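Local coordinates for nonsense-mediated mRNA decay protein 2 (Saccharomyces cerevisiae, PDB 4LUN) that takes part in nonsense-mediated decay of mRNAs carrying premature stop codons, this piece being its N-terminal MIF4G domain of HEAT-like helical repeats, at residues F207-D217 / L231-F239; L150-T158 / W222-L231. One frame throughout, in Å; residues are numbered along the deposited sequence.

Contact 1 (F207-D217 / L231-F239); sequences FIKKFAPLFRD and LKGALQSLF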
loop_
_atom_site.group_PDB
_atom_site.type_symbol
_atom_site.label_atom_id
_atom_site.label_comp_id
_atom_site.label_asym_id
_atom_site.label_seq_id
_atom_site.Cartn_x
_atom_site.Cartn_y
_atom_site.Cartn_z
ATOM N N PHE A 207 -2.556 -5.104 5.136
ATOM C CA PHE A 207 -1.535 -4.206 5.665
ATOM C C PHE A 207 -1.093 -4.609 7.065
ATOM O O PHE A 207 0.101 -4.637 7.364
ATOM C CB PHE A 207 -2.019 -2.749 5.649
ATOM C CG PHE A 207 -0.930 -1.747 5.946
ATOM C CD1 PHE A 207 0.008 -1.413 4.981
ATOM C CD2 PHE A 207 -0.853 -1.142 7.184
ATOM C CE1 PHE A 207 1.009 -0.494 5.249
ATOM C CE2 PHE A 207 0.142 -0.219 7.466
ATOM C CZ PHE A 207 1.080 0.104 6.495
ATOM N N ILE A 208 -2.042 -4.948 7.926
ATOM C CA ILE A 208 -1.672 -5.321 9.290
ATOM C C ILE A 208 -0.903 -6.638 9.319
ATOM O O ILE A 208 -0.035 -6.818 10.164
ATOM C CB ILE A 208 -2.888 -5.409 10.247
ATOM C CG1 ILE A 208 -3.832 -6.559 9.864
ATOM C CG2 ILE A 208 -3.622 -4.069 10.313
ATOM C CD1 ILE A 208 -5.069 -6.624 10.738
ATOM N N LYS A 209 -1.210 -7.550 8.400
ATOM C CA LYS A 209 -0.531 -8.848 8.386
ATOM C C LYS A 209 0.934 -8.700 8.015
ATOM O O LYS A 209 1.795 -9.385 8.564
ATOM C CB LYS A 209 -1.202 -9.809 7.400
ATOM C CG LYS A 209 -2.515 -10.404 7.874
ATOM C CD LYS A 209 -3.209 -11.114 6.705
ATOM C CE LYS A 209 -4.571 -11.647 7.097
ATOM N NZ LYS A 209 -5.365 -12.045 5.896
ATOM N N LYS A 210 1.217 -7.819 7.060
ATOM C CA LYS A 210 2.569 -7.644 6.560
ATOM C C LYS A 210 3.402 -6.676 7.395
ATOM O O LYS A 210 4.630 -6.780 7.423
ATOM C CB LYS A 210 2.536 -7.197 5.093
ATOM C CG LYS A 210 3.877 -7.296 4.377
ATOM C CD LYS A 210 3.700 -7.604 2.898
ATOM C CE LYS A 210 3.260 -9.049 2.663
ATOM N NZ LYS A 210 4.326 -10.020 3.065
ATOM N N PHE A 211 2.744 -5.735 8.071
ATOM C CA PHE A 211 3.470 -4.705 8.809
ATOM C C PHE A 211 3.049 -4.618 10.269
ATOM O O PHE A 211 2.891 -3.533 10.824
ATOM C CB PHE A 211 3.336 -3.354 8.097
ATOM C CG PHE A 211 3.850 -3.377 6.684
ATOM C CD1 PHE A 211 5.213 -3.382 6.432
ATOM C CD2 PHE A 211 2.978 -3.428 5.608
ATOM C CE1 PHE A 211 5.699 -3.409 5.126
ATOM C CE2 PHE A 211 3.445 -3.460 4.310
ATOM C CZ PHE A 211 4.809 -3.455 4.058
ATOM N N ALA A 212 2.884 -5.791 10.884
ATOM C CA ALA A 212 2.398 -5.910 12.266
ATOM C C ALA A 212 3.097 -5.059 13.330
ATOM O O ALA A 212 2.423 -4.538 14.228
ATOM C CB ALA A 212 2.369 -7.381 12.697
ATOM N N PRO A 213 4.436 -4.917 13.256
ATOM C CA PRO A 213 5.045 -4.098 14.310
ATOM C C PRO A 213 4.526 -2.667 14.365
ATOM O O PRO A 213 4.649 -2.039 15.408
ATOM C CB PRO A 213 6.534 -4.104 13.947
ATOM C CG PRO A 213 6.721 -5.359 13.168
ATOM C CD PRO A 213 5.459 -5.554 12.400
ATOM N N LEU A 214 3.936 -2.161 13.284
ATOM C CA LEU A 214 3.360 -0.821 13.328
ATOM C C LEU A 214 2.090 -0.788 14.157
ATOM O O LEU A 214 1.615 0.279 14.505
ATOM C CB LEU A 214 3.088 -0.290 11.903
ATOM C CG LEU A 214 4.300 -0.165 10.978
ATOM C CD1 LEU A 214 3.896 0.371 9.613
ATOM C CD2 LEU A 214 5.348 0.765 11.594
ATOM N N PHE A 215 1.533 -1.956 14.482
ATOM C CA PHE A 215 0.219 -2.016 15.126
ATOM C C PHE A 215 0.244 -2.616 16.520
ATOM O O PHE A 215 -0.787 -2.689 17.203
ATOM C CB PHE A 215 -0.762 -2.773 14.233
ATOM C CG PHE A 215 -1.057 -2.048 12.967
ATOM C CD1 PHE A 215 -2.025 -1.055 12.946
ATOM C CD2 PHE A 215 -0.320 -2.299 11.823
ATOM C CE1 PHE A 215 -2.284 -0.360 11.776
ATOM C CE2 PHE A 215 -0.564 -1.600 10.653
ATOM C CZ PHE A 215 -1.555 -0.622 10.639
ATOM N N ARG A 216 1.428 -3.026 16.947
ATOM C CA ARG A 216 1.603 -3.599 18.277
ATOM C C ARG A 216 2.497 -2.708 19.141
ATOM O O ARG A 216 3.689 -2.582 18.887
ATOM C CB ARG A 216 2.167 -5.015 18.164
ATOM C CG ARG A 216 1.383 -5.902 17.196
ATOM C CD ARG A 216 1.502 -7.376 17.554
ATOM N NE ARG A 216 0.648 -8.232 16.731
ATOM C CZ ARG A 216 -0.664 -8.381 16.907
ATOM N NH1 ARG A 216 -1.295 -7.720 17.870
ATOM N NH2 ARG A 216 -1.351 -9.190 16.111
ATOM N N ASP A 217 1.908 -2.084 20.156
ATOM C CA ASP A 217 2.646 -1.116 20.965
ATOM C C ASP A 217 3.906 -1.672 21.615
ATOM O O ASP A 217 4.892 -0.953 21.766
ATOM C CB ASP A 217 1.761 -0.468 22.031
ATOM C CG ASP A 217 2.512 0.581 22.838
ATOM O OD1 ASP A 217 2.848 1.641 22.266
ATOM O OD2 ASP A 217 2.782 0.343 24.038
ATOM N N LEU A 231 3.604 8.022 14.371
ATOM C CA LEU A 231 3.039 7.106 13.361
ATOM C C LEU A 231 2.232 5.958 13.952
ATOM O O LEU A 231 1.090 5.728 13.550
ATOM C CB LEU A 231 4.127 6.526 12.445
ATOM C CG LEU A 231 3.655 5.434 11.472
ATOM C CD1 LEU A 231 2.786 6.030 10.362
ATOM C CD2 LEU A 231 4.831 4.695 10.850
ATOM N N LYS A 232 2.814 5.225 14.900
ATOM C CA LYS A 232 2.103 4.072 15.462
ATOM C C LYS A 232 0.765 4.459 16.113
ATOM O O LYS A 232 -0.250 3.781 15.920
ATOM C CB LYS A 232 3.012 3.262 16.402
ATOM C CG LYS A 232 4.046 2.459 15.647
ATOM C CD LYS A 232 4.933 1.604 16.562
ATOM C CE LYS A 232 4.168 0.469 17.213
ATOM N NZ LYS A 232 5.115 -0.581 17.744
ATOM N N GLY A 233 0.760 5.570 16.843
ATOM C CA GLY A 233 -0.453 6.094 17.445
ATOM C C GLY A 233 -1.502 6.495 16.422
ATOM O O GLY A 233 -2.694 6.238 16.608
ATOM N N ALA A 234 -1.056 7.126 15.344
ATOM C CA ALA A 234 -1.961 7.592 14.293
ATOM C C ALA A 234 -2.574 6.406 13.589
ATOM O O ALA A 234 -3.771 6.380 13.318
ATOM C CB ALA A 234 -1.210 8.459 13.289
ATOM N N LEU A 235 -1.739 5.418 13.291
ATOM C CA LEU A 235 -2.228 4.225 12.613
ATOM C C LEU A 235 -3.184 3.409 13.485
ATOM O O LEU A 235 -4.162 2.835 12.996
ATOM C CB LEU A 235 -1.061 3.339 12.171
ATOM C CG LEU A 235 -0.210 3.859 11.026
ATOM C CD1 LEU A 235 0.910 2.852 10.763
ATOM C CD2 LEU A 235 -1.063 4.075 9.765
ATOM N N GLN A 236 -2.888 3.328 14.773
ATOM C CA GLN A 236 -3.766 2.623 15.696
ATOM C C GLN A 236 -5.132 3.311 15.750
ATOM O O GLN A 236 -6.165 2.649 15.748
ATOM C CB GLN A 236 -3.119 2.532 17.088
ATOM C CG GLN A 236 -2.447 1.176 17.388
ATOM C CD GLN A 236 -0.923 1.189 17.267
ATOM O OE1 GLN A 236 -0.368 1.165 16.161
ATOM N NE2 GLN A 236 -0.239 1.201 18.409
ATOM N N SER A 237 -5.133 4.639 15.779
ATOM C CA SER A 237 -6.386 5.398 15.805
ATOM C C SER A 237 -7.175 5.171 14.525
ATOM O O SER A 237 -8.388 4.902 14.556
ATOM C CB SER A 237 -6.117 6.894 15.960
ATOM O OG SER A 237 -7.313 7.635 15.757
ATOM N N LEU A 238 -6.491 5.279 13.392
ATOM C CA LEU A 238 -7.127 5.079 12.100
ATOM C C LEU A 238 -7.731 3.694 11.965
ATOM O O LEU A 238 -8.864 3.539 11.494
ATOM C CB LEU A 238 -6.108 5.288 10.979
ATOM C CG LEU A 238 -6.576 5.138 9.533
ATOM C CD1 LEU A 238 -7.685 6.131 9.239
ATOM C CD2 LEU A 238 -5.398 5.342 8.584
ATOM N N PHE A 239 -6.990 2.676 12.389
ATOM C CA PHE A 239 -7.466 1.317 12.188
ATOM C C PHE A 239 -8.567 0.936 13.171
ATOM O O PHE A 239 -9.483 0.210 12.811
ATOM C CB PHE A 239 -6.315 0.298 12.184
ATOM C CG PHE A 239 -5.649 0.158 10.848
ATOM C CD1 PHE A 239 -5.666 -1.055 10.163
ATOM C CD2 PHE A 239 -5.063 1.254 10.231
ATOM C CE1 PHE A 239 -5.068 -1.171 8.920
ATOM C CE2 PHE A 239 -4.465 1.140 8.979
ATOM C CZ PHE A 239 -4.463 -0.084 8.325
#

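Contact 2 (L150-T158 / W222-L231); sequences LYLVGVFRT and WDDLIYDSKL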
loop_
_atom_site.group_PDB
_atom_site.type_symbol
_atom_site.label_atom_id
_atom_site.label_comp_id
_atom_site.label_asym_id
_atom_site.label_seq_id
_atom_site.Cartn_x
_atom_site.Cartn_y
_atom_site.Cartn_z
ATOM N N LEU A 150 9.800 0.979 1.279
ATOM C CA LEU A 150 10.718 2.095 1.019
ATOM C C LEU A 150 10.644 3.178 2.091
ATOM O O LEU A 150 11.594 3.953 2.286
ATOM C CB LEU A 150 10.463 2.713 -0.364
ATOM C CG LEU A 150 10.872 1.810 -1.516
ATOM C CD1 LEU A 150 10.279 2.338 -2.825
ATOM C CD2 LEU A 150 12.399 1.751 -1.598
ATOM N N TYR A 151 9.507 3.247 2.766
ATOM C CA TYR A 151 9.373 4.115 3.918
ATOM C C TYR A 151 10.261 3.577 5.031
ATOM O O TYR A 151 10.984 4.337 5.682
ATOM C CB TYR A 151 7.903 4.183 4.379
ATOM C CG TYR A 151 7.776 4.819 5.747
ATOM C CD1 TYR A 151 7.673 6.193 5.884
ATOM C CD2 TYR A 151 7.785 4.043 6.902
ATOM C CE1 TYR A 151 7.590 6.774 7.135
ATOM C CE2 TYR A 151 7.707 4.612 8.149
ATOM C CZ TYR A 151 7.605 5.974 8.267
ATOM O OH TYR A 151 7.504 6.536 9.521
ATOM N N LEU A 152 10.210 2.267 5.255
ATOM C CA LEU A 152 10.920 1.686 6.392
ATOM C C LEU A 152 12.443 1.760 6.241
ATOM O O LEU A 152 13.178 1.691 7.233
ATOM C CB LEU A 152 10.476 0.248 6.636
ATOM C CG LEU A 152 9.051 0.100 7.181
ATOM C CD1 LEU A 152 8.616 -1.352 7.091
ATOM C CD2 LEU A 152 8.965 0.609 8.623
ATOM N N VAL A 153 12.918 1.895 5.013
ATOM C CA VAL A 153 14.357 2.096 4.806
ATOM C C VAL A 153 14.737 3.563 4.618
ATOM O O VAL A 153 15.865 3.872 4.263
ATOM C CB VAL A 153 14.948 1.202 3.671
ATOM C CG1 VAL A 153 14.773 -0.270 4.023
ATOM C CG2 VAL A 153 14.317 1.532 2.323
ATOM N N GLY A 154 13.805 4.471 4.879
ATOM C CA GLY A 154 14.143 5.882 4.901
ATOM C C GLY A 154 14.263 6.562 3.550
ATOM O O GLY A 154 14.817 7.657 3.443
ATOM N N VAL A 155 13.725 5.936 2.512
ATOM C CA VAL A 155 13.723 6.567 1.195
ATOM C C VAL A 155 12.522 7.499 1.054
ATOM O O VAL A 155 12.669 8.689 0.747
ATOM C CB VAL A 155 13.710 5.508 0.080
ATOM C CG1 VAL A 155 13.559 6.175 -1.286
ATOM C CG2 VAL A 155 14.990 4.691 0.131
ATOM N N PHE A 156 11.335 6.943 1.280
ATOM C CA PHE A 156 10.073 7.677 1.210
ATOM C C PHE A 156 9.618 8.036 2.617
ATOM O O PHE A 156 9.042 7.195 3.298
ATOM C CB PHE A 156 8.989 6.783 0.618
ATOM C CG PHE A 156 9.084 6.561 -0.867
ATOM C CD1 PHE A 156 9.937 7.304 -1.667
ATOM C CD2 PHE A 156 8.272 5.607 -1.468
ATOM C CE1 PHE A 156 9.994 7.089 -3.036
ATOM C CE2 PHE A 156 8.319 5.385 -2.838
ATOM C CZ PHE A 156 9.181 6.131 -3.627
ATOM N N ARG A 157 9.822 9.275 3.047
ATOM C CA ARG A 157 9.595 9.616 4.447
ATOM C C ARG A 157 8.416 10.527 4.719
ATOM O O ARG A 157 7.627 10.267 5.625
ATOM C CB ARG A 157 10.846 10.282 5.032
ATOM C CG ARG A 157 12.138 9.575 4.653
ATOM C CD ARG A 157 13.336 10.217 5.357
ATOM N NE ARG A 157 13.605 11.578 4.895
ATOM C CZ ARG A 157 14.547 12.358 5.417
ATOM N NH1 ARG A 157 15.305 11.909 6.410
ATOM N NH2 ARG A 157 14.733 13.586 4.957
ATOM N N THR A 158 8.325 11.622 3.971
ATOM C CA THR A 158 7.375 12.673 4.311
ATOM C C THR A 158 7.130 13.569 3.106
ATOM O O THR A 158 7.964 13.650 2.210
ATOM C CB THR A 158 7.909 13.523 5.498
ATOM O OG1 THR A 158 7.047 14.645 5.722
ATOM C CG2 THR A 158 9.313 14.039 5.195
ATOM N N TRP A 222 10.821 -1.775 14.917
ATOM C CA TRP A 222 10.950 -0.820 13.813
ATOM C C TRP A 222 11.028 0.645 14.251
ATOM O O TRP A 222 11.041 1.541 13.406
ATOM C CB TRP A 222 9.812 -1.001 12.787
ATOM C CG TRP A 222 9.912 -2.257 11.986
ATOM C CD1 TRP A 222 10.966 -3.119 11.940
ATOM C CD2 TRP A 222 8.906 -2.801 11.110
ATOM N NE1 TRP A 222 10.684 -4.167 11.090
ATOM C CE2 TRP A 222 9.428 -3.997 10.572
ATOM C CE3 TRP A 222 7.623 -2.392 10.733
ATOM C CZ2 TRP A 222 8.704 -4.789 9.670
ATOM C CZ3 TRP A 222 6.903 -3.190 9.838
ATOM C CH2 TRP A 222 7.452 -4.373 9.322
ATOM N N ASP A 223 11.120 0.891 15.558
ATOM C CA ASP A 223 11.179 2.262 16.061
ATOM C C ASP A 223 12.289 3.109 15.431
ATOM O O ASP A 223 12.095 4.300 15.201
ATOM C CB ASP A 223 11.344 2.281 17.587
ATOM C CG ASP A 223 10.069 1.914 18.322
ATOM O OD1 ASP A 223 9.006 1.739 17.672
ATOM O OD2 ASP A 223 10.129 1.825 19.572
ATOM N N ASP A 224 13.446 2.504 15.158
ATOM C CA ASP A 224 14.568 3.236 14.567
ATOM C C ASP A 224 14.331 3.541 13.092
ATOM O O ASP A 224 15.065 4.329 12.487
ATOM C CB ASP A 224 15.867 2.429 14.671
ATOM C CG ASP A 224 16.423 2.378 16.074
ATOM O OD1 ASP A 224 15.971 3.162 16.937
ATOM O OD2 ASP A 224 17.331 1.549 16.307
ATOM N N LEU A 225 13.320 2.900 12.516
ATOM C CA LEU A 225 13.051 3.033 11.091
ATOM C C LEU A 225 11.962 4.058 10.819
ATOM O O LEU A 225 11.787 4.500 9.685
ATOM C CB LEU A 225 12.627 1.697 10.501
ATOM C CG LEU A 225 13.593 0.543 10.718
ATOM C CD1 LEU A 225 13.016 -0.756 10.125
ATOM C CD2 LEU A 225 14.929 0.888 10.099
ATOM N N ILE A 226 11.245 4.437 11.865
ATOM C CA ILE A 226 10.063 5.277 11.738
ATOM C C ILE A 226 10.457 6.756 11.729
ATOM O O ILE A 226 11.247 7.199 12.562
ATOM C CB ILE A 226 9.063 4.944 12.864
ATOM C CG1 ILE A 226 8.382 3.602 12.562
ATOM C CG2 ILE A 226 8.014 6.028 13.017
ATOM C CD1 ILE A 226 7.693 2.950 13.749
ATOM N N TYR A 227 9.921 7.505 10.772
ATOM C CA TYR A 227 10.257 8.923 10.616
ATOM C C TYR A 227 9.710 9.813 11.736
ATOM O O TYR A 227 10.451 10.552 12.401
ATOM C CB TYR A 227 9.748 9.414 9.246
ATOM C CG TYR A 227 10.098 10.859 8.959
ATOM C CD1 TYR A 227 11.383 11.221 8.578
ATOM C CD2 TYR A 227 9.147 11.863 9.096
ATOM C CE1 TYR A 227 11.706 12.546 8.308
ATOM C CE2 TYR A 227 9.469 13.190 8.832
ATOM C CZ TYR A 227 10.742 13.517 8.445
ATOM O OH TYR A 227 11.061 14.838 8.193
ATOM N N ASP A 228 8.402 9.742 11.942
ATOM C CA ASP A 228 7.704 10.558 12.929
ATOM C C ASP A 228 7.163 9.624 14.008
ATOM O O ASP A 228 6.390 8.716 13.721
ATOM C CB ASP A 228 6.570 11.335 12.238
ATOM C CG ASP A 228 5.826 12.282 13.174
ATOM O OD1 ASP A 228 5.821 12.064 14.408
ATOM O OD2 ASP A 228 5.219 13.247 12.656
ATOM N N SER A 229 7.555 9.851 15.259
ATOM C CA SER A 229 7.173 8.938 16.347
ATOM C C SER A 229 5.658 8.834 16.573
ATOM O O SER A 229 5.186 7.898 17.222
ATOM C CB SER A 229 7.878 9.325 17.649
ATOM O OG SER A 229 7.289 10.481 18.216
ATOM N N LYS A 230 4.896 9.776 16.022
ATOM C CA LYS A 230 3.441 9.721 16.110
ATOM C C LYS A 230 2.809 8.655 15.225
ATOM O O LYS A 230 1.601 8.403 15.328
ATOM C CB LYS A 230 2.846 11.086 15.750
ATOM C CG LYS A 230 3.195 12.188 16.736
ATOM C CD LYS A 230 2.077 13.212 16.796
ATOM C CE LYS A 230 2.566 14.542 17.330
ATOM N NZ LYS A 230 2.150 15.660 16.432
ATOM N N LEU A 231 3.604 8.022 14.371
ATOM C CA LEU A 231 3.039 7.106 13.361
ATOM C C LEU A 231 2.232 5.958 13.952
ATOM O O LEU A 231 1.090 5.728 13.550
ATOM C CB LEU A 231 4.127 6.526 12.445
ATOM C CG LEU A 231 3.655 5.434 11.472
ATOM C CD1 LEU A 231 2.786 6.030 10.362
ATOM C CD2 LEU A 231 4.831 4.695 10.850
HETATM O O HOH W 1 11.218 6.277 7.796
#

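Contact 1 (F207-D217 / L231-F239)
Phe239 turns one ring face to the edge of Phe215: CE1 of Phe215 stands 3.5 Å above the plane, over its centre. With centroids 4.6 Å apart and planes at 57°, the pair is an edge-to-face stack. The Phe215 ring carries CG2 of Ile208 over the centre of one face, while CE2 of Phe207 and the carbonyl oxygen of Leu235 lie at its edge. Ile208 CG2, set beside the backbone N and anti to the carbonyl carbon, also reaches Phe239, 3.5 Å from CE1, and so touches both rings. Phe207 completes the cluster, its CD2 3.9 Å from Phe239 CZ, with Phe211 CG over one face of its ring and Phe215 CZ in plane at the edge. Leu214 extends the apolar seam, CB and CD1 against CD1 of Leu235 and CD2 against CD2 of Leu231.

On the polar side, the Lys232 chain, bent at chi3 (68°), passes the carbonyl of Leu214. Lys232 NZ donates hydrogen bonds to Pro213 O (2.8 Å, nearly in line with that C=O at 176°) and to Arg216 O (2.7 Å, from above the carbonyl plane). A methionine in place of Lys232 would probably leave both carbonyls without this donor and the turn less firmly tied to the helix. Here the end of helix 201-210 and the turn after it pack on the first turns of helix 231-271, within the helical MIF4G fold.

Contact 2 (L150-T158 / W222-L231)
Tyr151 and Leu152, at the end of helix 130-152, make the tight side of this contact. Tyr151 OH accepts from Tyr227 N at 2.9 Å (N-H...O 155°), and Leu231 CD2 lies 3.5 Å from Tyr151 OH. With CG anti to the backbone N (chi1 167°), the phenol extends across to the loop. Leu152 sets CD1 over one face of the Trp222 six-membered ring, 3.9 Å from its centroid, a CH-pi contact. CB of Leu225 presses to 3.3 Å from Leu152 O, which is buried without a polar partner in the model. A water donates to both Tyr151 O and Leu225 O, bridging two acceptors that could not pair with each other.

The exposed side is looser. Tyr227 lies against Arg157 and Thr158: Arg157 CB makes an off-centre CH-pi contact, 4.2 Å from the Tyr227 ring centroid, and Thr158 CG2 is 3.6 Å from Tyr227 CZ. The guanidinium is tilted 59° to that ring and forms a salt bridge with Asp161. Gly154, with positive phi, ends the helix in a Schellman motif, and the contact is a helix C-terminus docked on the loop before helix 231-271 in the MIF4G helical array.

Contacts 1 and 2 meet at Leu231, whose side chain takes part in both, and their centres are about 13 Å apart. Each is partly buried, with a buried apolar part and a more exposed margin. Contact 1 joins the end of helix 201-210 and its following turn to the start of helix 231-271; contact 2 ties the loop between those helices to the end of helix 130-152. Their chemistry differs accordingly: aromatic stacking and a charged donor to carbonyls in the first, a tyrosine hydroxyl, CH-pi packing and a bridging water in the second. Direct packing connects them, with Pro213 CD 3.8 Å from Trp222 CZ3 and Leu214 CD2 3.9 Å from Ile226 CD1.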